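Cpftsy (Physcomitrella patens, PDB 4AK9) probably acts as the GTP-dependent receptor for the chloroplast signal recognition particle, helping to deliver proteins to the thylakoid membrane. Local coordinates at residues I96-L100 / V281-D286; P291-V295 / L304-D308; L188-R193 / A227-L232. All blocks are in the same frame, centred on the assembly; numbering follows the deposited sequence.

Contact 1 of 3, residues I96-L100 / V281-D286; sequences IFKLL and VVSVVD
Leu100 and Val282 meet through methyl groups and backbone carbons: Leu100 CD2 lies 4.0 Å from Val282 CA and also reaches Val285 CG2 at 4.1 Å, its side chain crossing that of Val285 at about a right angle. One turn back, Ile96 CG2 touches Val282 CG2 at 3.9 Å, again nearly at right angles. Ile96 CG2 stands anti to the backbone N, while CG1 takes the place beside it (chi1 -67°), which leaves CG2 as the branch that faces the valine. Leu99 CD1 adds a looser touch on the other methyl, Val282 CG1, at 4.2 Å. These contacts join helix 85-101, the last helix ahead of the first strand of the GTPase core, to helix 280-288 of that core, consistent with the packing of the N-terminal helical bundle on the G domain in SRP-type GTPases. The two segments cross at 44° with their axes 9.6 Å apart. Backbone oxygens take part only by packing: Val285 CG1 sits against Leu100 O at 3.9 Å and Leu99 O at 4.0 Å. At the more polar end, the Asp286 carboxylate passes close to Leu99 CD2 but is held by helix 63-78, through a hydrogen bond to Thr65 and a salt bridge to Lys68.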
loop_
_atom_site.group_PDB
_atom_site.type_symbol
_atom_site.label_atom_id
_atom_site.label_comp_id
_atom_site.label_asym_id
_atom_site.label_seq_id
_atom_site.Cartn_x
_atom_site.Cartn_y
_atom_site.Cartn_z
ATOM N N ILE A 96 -13.520 -1.424 -13.833
ATOM C CA ILE A 96 -12.834 -2.372 -12.960
ATOM C C ILE A 96 -13.073 -3.785 -13.457
ATOM O O ILE A 96 -12.155 -4.595 -13.528
ATOM C CB ILE A 96 -13.243 -2.210 -11.473
ATOM C CG1 ILE A 96 -12.746 -0.860 -10.976
ATOM C CG2 ILE A 96 -12.640 -3.349 -10.630
ATOM C CD1 ILE A 96 -13.358 -0.406 -9.655
ATOM N N PHE A 97 -14.310 -4.089 -13.842
ATOM C CA PHE A 97 -14.589 -5.386 -14.441
ATOM C C PHE A 97 -13.734 -5.642 -15.689
ATOM O O PHE A 97 -13.192 -6.721 -15.866
ATOM C CB PHE A 97 -16.075 -5.518 -14.781
ATOM C CG PHE A 97 -16.415 -6.811 -15.447
ATOM C CD1 PHE A 97 -16.601 -7.952 -14.697
ATOM C CD2 PHE A 97 -16.518 -6.895 -16.832
ATOM C CE1 PHE A 97 -16.894 -9.163 -15.318
ATOM C CE2 PHE A 97 -16.829 -8.095 -17.448
ATOM C CZ PHE A 97 -17.013 -9.231 -16.687
ATOM N N LYS A 98 -13.605 -4.641 -16.556
ATOM C CA LYS A 98 -12.780 -4.814 -17.751
ATOM C C LYS A 98 -11.318 -5.078 -17.444
ATOM O O LYS A 98 -10.713 -5.965 -18.047
ATOM C CB LYS A 98 -12.923 -3.600 -18.670
ATOM C CG LYS A 98 -14.294 -3.552 -19.289
ATOM C CD LYS A 98 -14.487 -2.360 -20.213
ATOM C CE LYS A 98 -13.628 -2.466 -21.479
ATOM N NZ LYS A 98 -12.225 -1.967 -21.312
ATOM N N LEU A 99 -10.751 -4.311 -16.514
ATOM C CA LEU A 99 -9.359 -4.507 -16.132
ATOM C C LEU A 99 -9.153 -5.919 -15.619
ATOM O O LEU A 99 -8.095 -6.504 -15.846
ATOM C CB LEU A 99 -8.961 -3.545 -15.024
ATOM C CG LEU A 99 -8.679 -2.104 -15.417
ATOM C CD1 LEU A 99 -7.953 -1.441 -14.240
ATOM C CD2 LEU A 99 -7.815 -2.071 -16.673
ATOM N N LEU A 100 -10.163 -6.475 -14.934
ATOM C CA LEU A 100 -10.047 -7.827 -14.355
ATOM C C LEU A 100 -10.158 -8.965 -15.367
ATOM O O LEU A 100 -9.794 -10.098 -15.083
ATOM C CB LEU A 100 -11.070 -8.033 -13.213
ATOM C CG LEU A 100 -10.771 -7.311 -11.881
ATOM C CD1 LEU A 100 -12.066 -7.283 -11.008
ATOM C CD2 LEU A 100 -9.645 -8.030 -11.132
ATOM N N VAL A 281 -6.284 -6.871 -5.334
ATOM C CA VAL A 281 -6.730 -7.869 -6.312
ATOM C C VAL A 281 -6.682 -7.308 -7.744
ATOM O O VAL A 281 -6.226 -7.985 -8.690
ATOM C CB VAL A 281 -8.152 -8.347 -5.983
ATOM C CG1 VAL A 281 -8.699 -9.277 -7.076
ATOM C CG2 VAL A 281 -8.159 -9.044 -4.627
ATOM N N VAL A 282 -7.192 -6.099 -7.922
ATOM C CA VAL A 282 -7.223 -5.486 -9.242
ATOM C C VAL A 282 -5.827 -5.124 -9.704
ATOM O O VAL A 282 -5.435 -5.391 -10.840
ATOM C CB VAL A 282 -8.141 -4.224 -9.218
ATOM C CG1 VAL A 282 -8.245 -3.616 -10.646
ATOM C CG2 VAL A 282 -9.499 -4.614 -8.676
ATOM N N SER A 283 -5.048 -4.562 -8.799
ATOM C CA SER A 283 -3.692 -4.144 -9.129
ATOM C C SER A 283 -2.816 -5.302 -9.562
ATOM O O SER A 283 -2.017 -5.169 -10.495
ATOM C CB SER A 283 -3.060 -3.462 -7.928
ATOM O OG SER A 283 -3.834 -2.302 -7.560
ATOM N N VAL A 284 -2.932 -6.436 -8.870
ATOM C CA VAL A 284 -2.097 -7.585 -9.239
ATOM C C VAL A 284 -2.483 -8.146 -10.611
ATOM O O VAL A 284 -1.618 -8.468 -11.427
ATOM C CB VAL A 284 -2.009 -8.676 -8.102
ATOM C CG1 VAL A 284 -3.222 -9.548 -8.078
ATOM C CG2 VAL A 284 -0.799 -9.580 -8.344
ATOM N N VAL A 285 -3.769 -8.210 -10.905
ATOM C CA VAL A 285 -4.210 -8.711 -12.216
ATOM C C VAL A 285 -3.765 -7.739 -13.308
ATOM O O VAL A 285 -3.221 -8.150 -14.332
ATOM C CB VAL A 285 -5.724 -8.918 -12.246
ATOM C CG1 VAL A 285 -6.197 -9.259 -13.699
ATOM C CG2 VAL A 285 -6.104 -10.041 -11.279
ATOM N N ASP A 286 -3.973 -6.445 -13.064
ATOM C CA ASP A 286 -3.582 -5.389 -14.000
ATOM C C ASP A 286 -2.077 -5.365 -14.283
ATOM O O ASP A 286 -1.641 -5.341 -15.452
ATOM C CB ASP A 286 -4.051 -4.027 -13.477
ATOM C CG ASP A 286 -3.701 -2.887 -14.429
ATOM O OD1 ASP A 286 -3.799 -3.090 -15.670
ATOM O OD2 ASP A 286 -3.287 -1.803 -13.942
#

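Contact 2 of 3, residues P291-V295 / L304-D308; sequences PVKFV and LQPFD
An antiparallel hairpin at one edge of the GTPase sheet pairs strand 292-296 with the short outer strand 304-306, Val295 facing Gln305 as a hydrogen-bonded pair and Phe294 facing Pro306 as a non-hydrogen-bonded one. Val295 N donates to Gln305 O over 2.8 Å, meeting it nearly along the C=O axis, and Gln305 N returns an almost straight bond to Val295 O (2.9 Å, 177°). Beyond the proline, which has no N-H to give, Phe307 N reaches Lys293 O at 2.9 Å from well above the carbonyl plane. Phe307 CG stands anti to the backbone N (chi1 -174°), which sets the ring beside Val292, whose CB lies over one face, with Val292 CG1 4.0 Å from Phe307 CG. Val295 CG1 approaches CD1 of the same ring at 3.8 Å, while Val281 and Phe312 pack on it from neighbouring helices. Phe294 leans the other way, its CD2 3.7 Å from Pro306 CA and its CB 3.9 Å from Leu304 CD1. The polar end of Lys293 finds its partners, Glu108 O and Glu238, beyond the hairpin. Replacing Phe307 with an alanine would probably leave the methyls of Val292 and Val295 without their aromatic cover and open a gap toward helix 280-288. Three main-chain bonds fix the pairing of the strands, while the apolar side chains of Val292 and Phe307 pack toward helix 280-288 and those of Phe294 and Leu304 toward helix 126-142.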
loop_
_atom_site.group_PDB
_atom_site.type_symbol
_atom_site.label_atom_id
_atom_site.label_comp_id
_atom_site.label_asym_id
_atom_site.label_seq_id
_atom_site.Cartn_x
_atom_site.Cartn_y
_atom_site.Cartn_z
ATOM N N PRO A 291 -4.210 -14.309 -13.879
ATOM C CA PRO A 291 -5.471 -14.205 -13.134
ATOM C C PRO A 291 -5.333 -14.543 -11.644
ATOM O O PRO A 291 -4.464 -15.319 -11.207
ATOM C CB PRO A 291 -6.374 -15.239 -13.842
ATOM C CG PRO A 291 -5.396 -16.286 -14.358
ATOM C CD PRO A 291 -4.220 -15.438 -14.834
ATOM N N VAL A 292 -6.171 -13.900 -10.845
ATOM C CA VAL A 292 -6.413 -14.359 -9.473
ATOM C C VAL A 292 -7.427 -15.506 -9.608
ATOM O O VAL A 292 -8.473 -15.342 -10.260
ATOM C CB VAL A 292 -6.994 -13.218 -8.601
ATOM C CG1 VAL A 292 -7.554 -13.799 -7.282
ATOM C CG2 VAL A 292 -5.911 -12.163 -8.307
ATOM N N LYS A 293 -7.115 -16.675 -9.038
ATOM C CA LYS A 293 -7.962 -17.846 -9.212
ATOM C C LYS A 293 -8.819 -18.165 -7.978
ATOM O O LYS A 293 -9.938 -18.693 -8.121
ATOM C CB LYS A 293 -7.113 -19.072 -9.618
ATOM C CG LYS A 293 -6.464 -18.902 -11.016
ATOM C CD LYS A 293 -6.095 -20.236 -11.703
ATOM C CE LYS A 293 -5.849 -19.925 -13.208
ATOM N NZ LYS A 293 -5.659 -21.135 -14.054
ATOM N N PHE A 294 -8.295 -17.847 -6.795
ATOM C CA PHE A 294 -9.041 -17.975 -5.522
ATOM C C PHE A 294 -8.789 -16.767 -4.617
ATOM O O PHE A 294 -7.687 -16.166 -4.648
ATOM C CB PHE A 294 -8.602 -19.239 -4.775
ATOM C CG PHE A 294 -8.932 -20.509 -5.512
ATOM C CD1 PHE A 294 -8.039 -21.040 -6.443
ATOM C CD2 PHE A 294 -10.131 -21.154 -5.290
ATOM C CE1 PHE A 294 -8.353 -22.215 -7.135
ATOM C CE2 PHE A 294 -10.461 -22.340 -5.995
ATOM C CZ PHE A 294 -9.556 -22.856 -6.919
ATOM N N VAL A 295 -9.785 -16.419 -3.798
ATOM C CA VAL A 295 -9.568 -15.471 -2.703
ATOM C C VAL A 295 -9.950 -16.115 -1.359
ATOM O O VAL A 295 -10.968 -16.799 -1.271
ATOM C CB VAL A 295 -10.388 -14.195 -2.901
ATOM C CG1 VAL A 295 -9.810 -13.386 -4.064
ATOM C CG2 VAL A 295 -11.857 -14.542 -3.197
ATOM N N LEU A 304 -12.195 -20.423 1.258
ATOM C CA LEU A 304 -11.380 -20.224 0.059
ATOM C C LEU A 304 -12.318 -20.313 -1.126
ATOM O O LEU A 304 -12.904 -21.367 -1.407
ATOM C CB LEU A 304 -10.304 -21.303 -0.053
ATOM C CG LEU A 304 -9.342 -21.115 -1.224
ATOM C CD1 LEU A 304 -8.392 -19.923 -0.947
ATOM C CD2 LEU A 304 -8.568 -22.415 -1.436
ATOM N N GLN A 305 -12.513 -19.194 -1.808
ATOM C CA GLN A 305 -13.544 -19.134 -2.842
ATOM C C GLN A 305 -12.917 -18.921 -4.208
ATOM O O GLN A 305 -11.924 -18.200 -4.329
ATOM C CB GLN A 305 -14.525 -18.000 -2.541
ATOM C CG GLN A 305 -15.422 -18.302 -1.333
ATOM C CD GLN A 305 -16.313 -19.501 -1.608
ATOM O OE1 GLN A 305 -16.931 -19.590 -2.681
ATOM N NE2 GLN A 305 -16.378 -20.436 -0.663
ATOM N N PRO A 306 -13.510 -19.538 -5.243
ATOM C CA PRO A 306 -13.026 -19.329 -6.606
ATOM C C PRO A 306 -13.324 -17.883 -6.996
ATOM O O PRO A 306 -14.354 -17.338 -6.595
ATOM C CB PRO A 306 -13.855 -20.311 -7.439
ATOM C CG PRO A 306 -15.103 -20.564 -6.592
ATOM C CD PRO A 306 -14.620 -20.513 -5.173
ATOM N N PHE A 307 -12.416 -17.254 -7.739
ATOM C CA PHE A 307 -12.592 -15.859 -8.066
ATOM C C PHE A 307 -13.531 -15.652 -9.259
ATOM O O PHE A 307 -13.483 -16.379 -10.250
ATOM C CB PHE A 307 -11.232 -15.210 -8.355
ATOM C CG PHE A 307 -11.312 -13.727 -8.551
ATOM C CD1 PHE A 307 -11.475 -12.887 -7.471
ATOM C CD2 PHE A 307 -11.228 -13.180 -9.830
ATOM C CE1 PHE A 307 -11.568 -11.494 -7.644
ATOM C CE2 PHE A 307 -11.297 -11.809 -10.006
ATOM C CZ PHE A 307 -11.475 -10.971 -8.914
ATOM N N ASP A 308 -14.397 -14.652 -9.168
ATOM C CA ASP A 308 -15.182 -14.227 -10.319
ATOM C C ASP A 308 -15.224 -12.703 -10.319
ATOM O O ASP A 308 -15.590 -12.092 -9.317
ATOM C CB ASP A 308 -16.608 -14.782 -10.244
ATOM C CG ASP A 308 -17.479 -14.266 -11.357
ATOM O OD1 ASP A 308 -17.234 -14.658 -12.527
ATOM O OD2 ASP A 308 -18.402 -13.458 -11.091
#

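Contact 3 of 3, residues L188-R193 / A227-L232; sequences LSQAVR and AVSKAL
Val192 packs on the C-terminal end of helix 215-231, its CG1 3.6 Å from CB of Leu232, the first residue past the helix, and 3.8 Å from Ala231 CB. The side chains of Val192 and Leu232 cross at about a right angle. With CG1 anti to the backbone N (chi1 180°), CG2 is placed on the side of Val228, whose own CG2 it faces at 4.3 Å. That Val228 methyl packs more closely on Leu188, 3.9 Å from its CB. Around Leu188, Val192 and Val228 the packing is buried, Leu188 resting also on Ala150 of strand 147-150 and Val228 on Pro236. Helices 184-197 and 215-231 thus lie side by side against the parallel part of the sheet of the P-loop GTPase core, running in nearly the same direction, 26° apart, with the segment axes 8.5 Å from each other. Toward solvent the contact thins to small groups. Ser189 CB lies 4.0 Å from Ala227 O and a little farther from Ala227 CB, and its hydroxyl turns back to its own helix, bonding to Ala186 O. Farther along, Arg193 offers just the aliphatic CG, 4.3 Å from Ala231 CB; its guanidinium folds back instead, one face lying over Ser189 O and the CA of Gln190 in the preceding turn.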
loop_
_atom_site.group_PDB
_atom_site.type_symbol
_atom_site.label_atom_id
_atom_site.label_comp_id
_atom_site.label_asym_id
_atom_site.label_seq_id
_atom_site.Cartn_x
_atom_site.Cartn_y
_atom_site.Cartn_z
ATOM N N LEU A 188 8.561 -34.646 -4.347
ATOM C CA LEU A 188 7.591 -34.339 -5.380
ATOM C C LEU A 188 7.539 -35.433 -6.457
ATOM O O LEU A 188 6.455 -35.801 -6.920
ATOM C CB LEU A 188 7.852 -32.942 -5.985
ATOM C CG LEU A 188 7.676 -31.756 -5.016
ATOM C CD1 LEU A 188 7.506 -30.439 -5.768
ATOM C CD2 LEU A 188 6.470 -31.966 -4.132
ATOM N N SER A 189 8.699 -35.928 -6.876
ATOM C CA SER A 189 8.714 -36.910 -7.960
ATOM C C SER A 189 8.128 -38.229 -7.480
ATOM O O SER A 189 7.386 -38.879 -8.208
ATOM C CB SER A 189 10.114 -37.073 -8.575
ATOM O OG SER A 189 11.060 -37.539 -7.643
ATOM N N GLN A 190 8.434 -38.594 -6.239
ATOM C CA GLN A 190 7.823 -39.761 -5.610
ATOM C C GLN A 190 6.295 -39.641 -5.560
ATOM O O GLN A 190 5.589 -40.601 -5.847
ATOM C CB GLN A 190 8.396 -39.951 -4.208
ATOM C CG GLN A 190 7.829 -41.152 -3.447
ATOM C CD GLN A 190 8.450 -41.299 -2.063
ATOM O OE1 GLN A 190 9.521 -40.737 -1.784
ATOM N NE2 GLN A 190 7.777 -42.046 -1.183
ATOM N N ALA A 191 5.770 -38.467 -5.203
ATOM C CA ALA A 191 4.320 -38.316 -5.161
ATOM C C ALA A 191 3.698 -38.366 -6.537
ATOM O O ALA A 191 2.617 -38.915 -6.702
ATOM C CB ALA A 191 3.935 -36.999 -4.476
ATOM N N VAL A 192 4.359 -37.766 -7.534
ATOM C CA VAL A 192 3.767 -37.802 -8.864
ATOM C C VAL A 192 3.736 -39.235 -9.410
ATOM O O VAL A 192 2.708 -39.665 -9.967
ATOM C CB VAL A 192 4.442 -36.843 -9.847
ATOM C CG1 VAL A 192 3.777 -36.946 -11.191
ATOM C CG2 VAL A 192 4.310 -35.393 -9.316
ATOM N N ARG A 193 4.825 -39.960 -9.201
ATOM C CA ARG A 193 4.899 -41.361 -9.637
ATOM C C ARG A 193 3.805 -42.177 -8.985
ATOM O O ARG A 193 3.106 -42.945 -9.647
ATOM C CB ARG A 193 6.255 -41.963 -9.274
ATOM C CG ARG A 193 7.404 -41.437 -10.115
ATOM C CD ARG A 193 8.628 -42.349 -9.997
ATOM N NE ARG A 193 9.132 -42.450 -8.624
ATOM C CZ ARG A 193 10.032 -41.616 -8.104
ATOM N NH1 ARG A 193 10.509 -40.622 -8.841
ATOM N NH2 ARG A 193 10.459 -41.771 -6.853
ATOM N N ALA A 227 11.726 -31.987 -11.777
ATOM C CA ALA A 227 11.395 -33.313 -11.265
ATOM C C ALA A 227 9.942 -33.678 -11.491
ATOM O O ALA A 227 9.637 -34.822 -11.816
ATOM C CB ALA A 227 11.732 -33.418 -9.802
ATOM N N VAL A 228 9.038 -32.715 -11.295
ATOM C CA VAL A 228 7.629 -32.962 -11.527
ATOM C C VAL A 228 7.382 -33.254 -13.009
ATOM O O VAL A 228 6.713 -34.241 -13.336
ATOM C CB VAL A 228 6.747 -31.743 -11.038
ATOM C CG1 VAL A 228 5.353 -31.800 -11.626
ATOM C CG2 VAL A 228 6.657 -31.745 -9.514
ATOM N N SER A 229 7.919 -32.412 -13.898
ATOM C CA SER A 229 7.717 -32.608 -15.352
ATOM C C SER A 229 8.368 -33.889 -15.890
ATOM O O SER A 229 7.889 -34.476 -16.855
ATOM C CB SER A 229 8.222 -31.409 -16.157
ATOM O OG SER A 229 7.418 -30.264 -15.888
ATOM N N LYS A 230 9.461 -34.300 -15.276
ATOM C CA LYS A 230 10.095 -35.564 -15.668
ATOM C C LYS A 230 9.240 -36.765 -15.254
ATOM O O LYS A 230 9.118 -37.741 -16.006
ATOM C CB LYS A 230 11.469 -35.672 -15.041
ATOM C CG LYS A 230 12.160 -36.996 -15.310
ATOM C CD LYS A 230 13.601 -36.928 -14.876
ATOM C CE LYS A 230 14.191 -38.321 -14.782
ATOM N NZ LYS A 230 15.637 -38.246 -14.422
ATOM N N ALA A 231 8.638 -36.703 -14.067
ATOM C CA ALA A 231 7.766 -37.793 -13.615
ATOM C C ALA A 231 6.493 -37.847 -14.429
ATOM O O ALA A 231 5.934 -38.919 -14.646
ATOM C CB ALA A 231 7.433 -37.644 -12.134
ATOM N N LEU A 232 6.015 -36.690 -14.871
ATOM C CA LEU A 232 4.805 -36.641 -15.684
ATOM C C LEU A 232 4.874 -35.433 -16.586
ATOM O O LEU A 232 4.831 -34.284 -16.111
ATOM C CB LEU A 232 3.556 -36.591 -14.781
ATOM C CG LEU A 232 2.194 -36.615 -15.457
ATOM C CD1 LEU A 232 1.996 -37.916 -16.258
ATOM C CD2 LEU A 232 1.108 -36.503 -14.396
#

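Overall arrangement
Contacts 1 and 2 form one continuous buried region, whereas contact 3 lies at the far end of the GTPase core, on the opposite side of the chain's centre from contact 1, with centres about 34 Å apart. Helix 280-288 of contact 1 leads straight into strand 292-296 of contact 2 and packs on it: Val285 CG2 meets Val292 CG2 at 3.7 Å, and the ring of Phe307 touches both Val281 and Leu100, linking the hairpin to helix 85-101. Contact 2 alone is built on backbone hydrogen bonds, as sheet pairing requires. Contacts 1 and 3 are both apolar helix packings, but contact 1 probably joins the helical bundle to the GTPase domain, whereas contact 3 joins neighbouring helices of one domain and is partly exposed.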